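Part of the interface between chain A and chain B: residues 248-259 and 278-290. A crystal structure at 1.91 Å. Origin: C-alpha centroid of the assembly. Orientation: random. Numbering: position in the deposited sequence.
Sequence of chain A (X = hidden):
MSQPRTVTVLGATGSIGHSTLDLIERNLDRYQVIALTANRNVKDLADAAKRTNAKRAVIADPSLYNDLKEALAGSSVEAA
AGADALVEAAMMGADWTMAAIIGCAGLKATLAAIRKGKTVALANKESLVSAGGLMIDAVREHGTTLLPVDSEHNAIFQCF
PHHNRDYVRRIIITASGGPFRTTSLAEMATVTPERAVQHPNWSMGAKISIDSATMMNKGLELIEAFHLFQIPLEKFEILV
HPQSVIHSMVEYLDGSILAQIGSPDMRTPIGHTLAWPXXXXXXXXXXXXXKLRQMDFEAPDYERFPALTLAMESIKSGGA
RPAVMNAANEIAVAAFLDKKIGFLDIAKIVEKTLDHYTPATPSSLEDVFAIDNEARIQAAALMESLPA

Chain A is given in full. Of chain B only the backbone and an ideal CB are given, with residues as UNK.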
# COMPACT_ATOMS: atom_id res chain seq x y z
N SER A 248 0.22 -8.67 3.69
CA SER A 248 0.26 -8.05 5.02
C SER A 248 -0.04 -6.56 4.89
O SER A 248 0.01 -6.01 3.79
CB SER A 248 1.60 -8.27 5.72
OG SER A 248 1.62 -9.56 6.33
N MET A 249 -0.36 -5.89 6.00
CA MET A 249 -0.73 -4.48 5.94
C MET A 249 -0.28 -3.68 7.15
O MET A 249 0.04 -4.23 8.20
CB MET A 249 -2.25 -4.35 5.83
CG MET A 249 -2.90 -5.29 4.83
SD MET A 249 -4.71 -5.18 4.85
CE MET A 249 -5.12 -6.57 5.91
N VAL A 250 -0.30 -2.36 7.00
CA VAL A 250 0.08 -1.45 8.07
C VAL A 250 -0.94 -0.32 8.14
O VAL A 250 -1.21 0.34 7.13
CB VAL A 250 1.49 -0.85 7.84
CG1 VAL A 250 1.82 0.17 8.93
CG2 VAL A 250 2.54 -1.96 7.83
N GLU A 251 -1.52 -0.10 9.32
CA GLU A 251 -2.49 0.99 9.47
C GLU A 251 -1.81 2.15 10.16
O GLU A 251 -1.11 1.97 11.16
CB GLU A 251 -3.70 0.57 10.31
CG GLU A 251 -4.82 1.62 10.24
CD GLU A 251 -5.97 1.33 11.18
OE1 GLU A 251 -6.31 0.15 11.37
OE2 GLU A 251 -6.56 2.29 11.72
N TYR A 252 -2.03 3.34 9.63
CA TYR A 252 -1.44 4.55 10.18
C TYR A 252 -2.43 5.25 11.10
O TYR A 252 -3.63 4.98 11.06
CB TYR A 252 -1.01 5.49 9.05
CG TYR A 252 0.18 4.98 8.26
CD1 TYR A 252 0.11 3.79 7.54
CD2 TYR A 252 1.38 5.69 8.25
CE1 TYR A 252 1.23 3.31 6.83
CE2 TYR A 252 2.50 5.21 7.55
CZ TYR A 252 2.41 4.03 6.85
OH TYR A 252 3.51 3.57 6.16
N LEU A 253 -1.90 6.16 11.92
CA LEU A 253 -2.70 6.92 12.87
C LEU A 253 -3.86 7.68 12.24
O LEU A 253 -4.84 7.99 12.91
CB LEU A 253 -1.82 7.92 13.62
CG LEU A 253 -0.64 7.37 14.41
CD1 LEU A 253 0.02 8.52 15.18
CD2 LEU A 253 -1.10 6.29 15.36
N ASP A 254 -3.76 7.99 10.95
CA ASP A 254 -4.83 8.72 10.29
C ASP A 254 -5.93 7.81 9.76
O ASP A 254 -6.91 8.29 9.18
CB ASP A 254 -4.29 9.60 9.16
CG ASP A 254 -3.48 8.82 8.13
OD1 ASP A 254 -3.54 7.58 8.15
OD2 ASP A 254 -2.80 9.47 7.31
N GLY A 255 -5.78 6.51 9.98
CA GLY A 255 -6.78 5.55 9.53
C GLY A 255 -6.43 4.87 8.22
O GLY A 255 -7.07 3.90 7.82
N SER A 256 -5.42 5.39 7.54
CA SER A 256 -5.00 4.84 6.26
C SER A 256 -4.33 3.49 6.43
O SER A 256 -3.45 3.32 7.27
CB SER A 256 -4.04 5.81 5.57
OG SER A 256 -3.42 5.18 4.46
N ILE A 257 -4.74 2.51 5.63
CA ILE A 257 -4.13 1.19 5.70
C ILE A 257 -3.38 0.92 4.40
O ILE A 257 -3.97 0.94 3.31
CB ILE A 257 -5.19 0.08 5.89
CG1 ILE A 257 -5.98 0.33 7.18
CG2 ILE A 257 -4.52 -1.29 5.94
CD1 ILE A 257 -7.15 -0.64 7.39
N LEU A 258 -2.08 0.71 4.50
CA LEU A 258 -1.29 0.43 3.32
C LEU A 258 -1.06 -1.07 3.27
O LEU A 258 -0.65 -1.67 4.26
CB LEU A 258 0.05 1.17 3.36
CG LEU A 258 -0.04 2.70 3.38
CD1 LEU A 258 1.35 3.28 3.18
CD2 LEU A 258 -0.99 3.19 2.29
N ALA A 259 -1.33 -1.66 2.11
CA ALA A 259 -1.18 -3.09 1.93
C ALA A 259 -0.32 -3.39 0.71
O ALA A 259 -0.26 -2.60 -0.24
CB ALA A 259 -2.54 -3.74 1.77
N UNK B 278 4.38 14.46 6.92
CA UNK B 278 4.25 13.70 8.15
C UNK B 278 2.87 13.04 8.18
O UNK B 278 2.13 13.11 7.20
CB UNK B 278 4.46 14.60 9.37
N UNK B 279 2.54 12.41 9.29
CA UNK B 279 1.24 11.78 9.46
C UNK B 279 0.65 12.32 10.75
O UNK B 279 1.38 12.65 11.68
CB UNK B 279 1.34 10.25 9.48
N UNK B 280 -0.67 12.42 10.80
CA UNK B 280 -1.35 12.91 12.00
C UNK B 280 -2.47 11.96 12.34
O UNK B 280 -2.99 11.25 11.48
CB UNK B 280 -1.88 14.33 11.80
N UNK B 281 -2.86 11.94 13.61
CA UNK B 281 -3.95 11.08 14.00
C UNK B 281 -5.27 11.74 13.61
O UNK B 281 -5.36 12.97 13.54
CB UNK B 281 -3.90 10.78 15.50
N UNK B 282 -6.26 10.93 13.28
CA UNK B 282 -7.60 11.43 12.96
C UNK B 282 -8.53 10.45 13.65
O UNK B 282 -8.12 9.36 14.03
CB UNK B 282 -7.86 11.53 11.46
N UNK B 283 -9.80 10.83 13.83
CA UNK B 283 -10.70 9.87 14.49
C UNK B 283 -11.33 8.87 13.52
O UNK B 283 -12.25 8.14 13.88
CB UNK B 283 -11.81 10.62 15.23
N UNK B 284 -10.83 8.83 12.29
CA UNK B 284 -11.36 7.89 11.30
C UNK B 284 -11.36 6.47 11.86
O UNK B 284 -10.42 6.06 12.54
CB UNK B 284 -10.54 7.95 10.01
N UNK B 285 -12.41 5.72 11.57
CA UNK B 285 -12.54 4.36 12.06
C UNK B 285 -11.56 3.40 11.37
O UNK B 285 -11.31 3.51 10.16
CB UNK B 285 -13.98 3.87 11.86
N UNK B 286 -11.01 2.47 12.14
CA UNK B 286 -10.08 1.47 11.63
C UNK B 286 -10.90 0.37 10.96
O UNK B 286 -11.76 -0.25 11.60
CB UNK B 286 -9.20 0.91 12.74
N UNK B 287 -10.64 0.12 9.68
CA UNK B 287 -11.38 -0.90 8.96
C UNK B 287 -11.28 -2.27 9.64
O UNK B 287 -10.18 -2.76 9.91
CB UNK B 287 -10.87 -0.99 7.52
N UNK B 288 -12.43 -2.86 9.94
CA UNK B 288 -12.50 -4.17 10.58
C UNK B 288 -12.68 -5.19 9.47
O UNK B 288 -13.79 -5.37 8.95
CB UNK B 288 -13.63 -4.25 11.61
N UNK B 289 -11.60 -5.86 9.09
CA UNK B 289 -11.67 -6.85 8.01
C UNK B 289 -12.51 -8.09 8.35
O UNK B 289 -13.10 -8.71 7.46
CB UNK B 289 -10.25 -7.29 7.64
N UNK B 290 -12.55 -8.45 9.63
CA UNK B 290 -13.31 -9.62 10.07
C UNK B 290 -14.81 -9.37 9.86
O UNK B 290 -15.55 -10.27 9.47
CB UNK B 290 -13.02 -9.94 11.54

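Chain A offers a beta hairpin whose tip is a type I turn from Tyr A252 to Gly A255; chain B passes it as a mostly extended loop that leads into a helix at 289.

Position 278 has nothing of the hairpin within 5.5 Å of its ideal CB, so chain A sets no preference; it is Lys B278.

At position 279 CA-to-CB points toward chain A, and the ideal CB lies 4.7 Å from both Tyr A252 CD2 and Asp A254 OD2. An aromatic face beside a carboxylate suits a long cation, arginine or lysine; a polar amide could also serve. The residue is Arg B279. Its NH1 forms a salt bridge with Asp A254 OD2 (2.9 Å), the carboxylate lying at the guanidinium edge, while the flat group stacks on Tyr A252, with CZ 4.2 Å from the ring centroid and planes at 29°. Edge and face are thus used at once.

Position 280 points away, so many side chains would do; it is Met B280. Its backbone matters more: a water accepts from Met B280 N and donates to Asp A254 OD2, 2.8 Å from each.

Position 281 points sideways, its ideal CB 3.9 Å from Leu A253 O, and offers no charge to answer; a polar or flexible side chain would fit. Glu B281 packs its CB 4.1 Å from Leu A253 CB, and its CA makes a CA-H...O contact with Leu A253 O at 3.4 Å.

Position 282 also points sideways, but the ideal CB sits 4.1 Å from the acceptor Asp A254 O, which favours a short donor, serine or threonine. Thr B282 has chi1 p, and OG1 donates to Asp A254 O (2.9 Å) while accepting from the backbone N of position 284 (3.2 Å). Its backbone N donates to Leu A253 O at 3.3 Å.

Position 283 points away; phi of -86° permits proline among many others, and Pro B283 makes no contact.

Position 284 points toward the turn, its ideal CB 3.7 Å from Asp A254 O and 4.5 Å from Gly A255 CA. So close an approach recommends a small residue, alanine or perhaps serine. Ala B284 ends here; a CB on Gly A255 would lie only 3.0 Å from its own.

Position 285 points away into no contact and tolerates many types; it is Glu B285.

At position 286 the ideal CB is already 3.1 Å from Glu A251 OE2, leaving room for little beyond a short donor: serine, possibly threonine. Ser B286, chi1 m, donates from OG to Glu A251 OE2 at 2.5 Å.

Position 287 has its ideal CB 3.7 Å from Ile A257 CD1, so an apolar side chain fits. Leu B287 CB lies 3.8 Å from Ile A257 CD1.

Position 288 points away and precedes a helix, where Asp, Asn, Ser or Thr commonly cap; Asp B288 is the N-cap.

Position 289 points toward Met A249 CE, 5.5 Å from the ideal CB, calling for a large apolar group. Phe B289 sets its ring face under that methyl, 3.8 Å from CE to the centroid, with Ile A257 CD1 3.8 Å from CE1.

Position 290 is out of reach; it is Thr B290.

Chain B, residues 278-290: KRMETPAESLDFT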
# COMPACT_ATOMS: atom_id res chain seq x y z
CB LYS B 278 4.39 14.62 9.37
CG LYS B 278 5.68 15.42 9.40
CD LYS B 278 5.71 16.34 10.61
CE LYS B 278 7.03 17.10 10.69
NZ LYS B 278 7.06 18.00 11.88
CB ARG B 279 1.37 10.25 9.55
CG ARG B 279 1.81 9.57 8.27
CD ARG B 279 0.64 9.30 7.34
NE ARG B 279 1.06 8.55 6.16
CZ ARG B 279 0.23 7.96 5.30
NH1 ARG B 279 -1.09 8.02 5.49
NH2 ARG B 279 0.71 7.29 4.26
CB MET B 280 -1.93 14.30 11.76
CG MET B 280 -3.11 14.30 10.80
SD MET B 280 -3.66 15.97 10.37
CE MET B 280 -4.54 16.46 11.88
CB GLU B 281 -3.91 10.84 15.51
CG GLU B 281 -5.01 9.92 16.00
CD GLU B 281 -4.73 9.37 17.38
OE1 GLU B 281 -4.51 10.17 18.30
OE2 GLU B 281 -4.73 8.13 17.53
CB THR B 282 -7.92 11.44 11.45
OG1 THR B 282 -8.23 10.11 11.01
CG2 THR B 282 -6.75 11.99 10.64
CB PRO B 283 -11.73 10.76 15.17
CG PRO B 283 -11.78 11.95 14.29
CD PRO B 283 -10.35 12.19 13.87
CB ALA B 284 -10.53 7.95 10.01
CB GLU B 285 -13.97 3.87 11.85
CG GLU B 285 -14.21 2.42 12.24
CD GLU B 285 -15.68 2.03 12.17
OE1 GLU B 285 -16.31 2.23 11.11
OE2 GLU B 285 -16.20 1.51 13.18
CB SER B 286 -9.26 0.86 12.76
OG SER B 286 -8.42 1.83 13.36
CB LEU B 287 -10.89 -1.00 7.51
CG LEU B 287 -11.66 -1.97 6.62
CD1 LEU B 287 -13.08 -1.46 6.41
CD2 LEU B 287 -10.95 -2.13 5.28
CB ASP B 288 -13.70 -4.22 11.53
CG ASP B 288 -13.73 -5.50 12.35
OD1 ASP B 288 -13.35 -6.56 11.82
OD2 ASP B 288 -14.15 -5.43 13.52
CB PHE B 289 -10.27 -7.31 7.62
CG PHE B 289 -9.44 -6.24 6.96
CD1 PHE B 289 -8.69 -5.35 7.73
CD2 PHE B 289 -9.42 -6.11 5.57
CE1 PHE B 289 -7.92 -4.35 7.12
CE2 PHE B 289 -8.65 -5.12 4.96
CZ PHE B 289 -7.91 -4.25 5.73
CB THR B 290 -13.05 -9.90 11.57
OG1 THR B 290 -11.64 -10.06 11.79
CG2 THR B 290 -13.75 -11.18 12.00
O HOH W 1 -1.71 11.90 8.23
O HOH W 2 -9.41 2.63 8.38
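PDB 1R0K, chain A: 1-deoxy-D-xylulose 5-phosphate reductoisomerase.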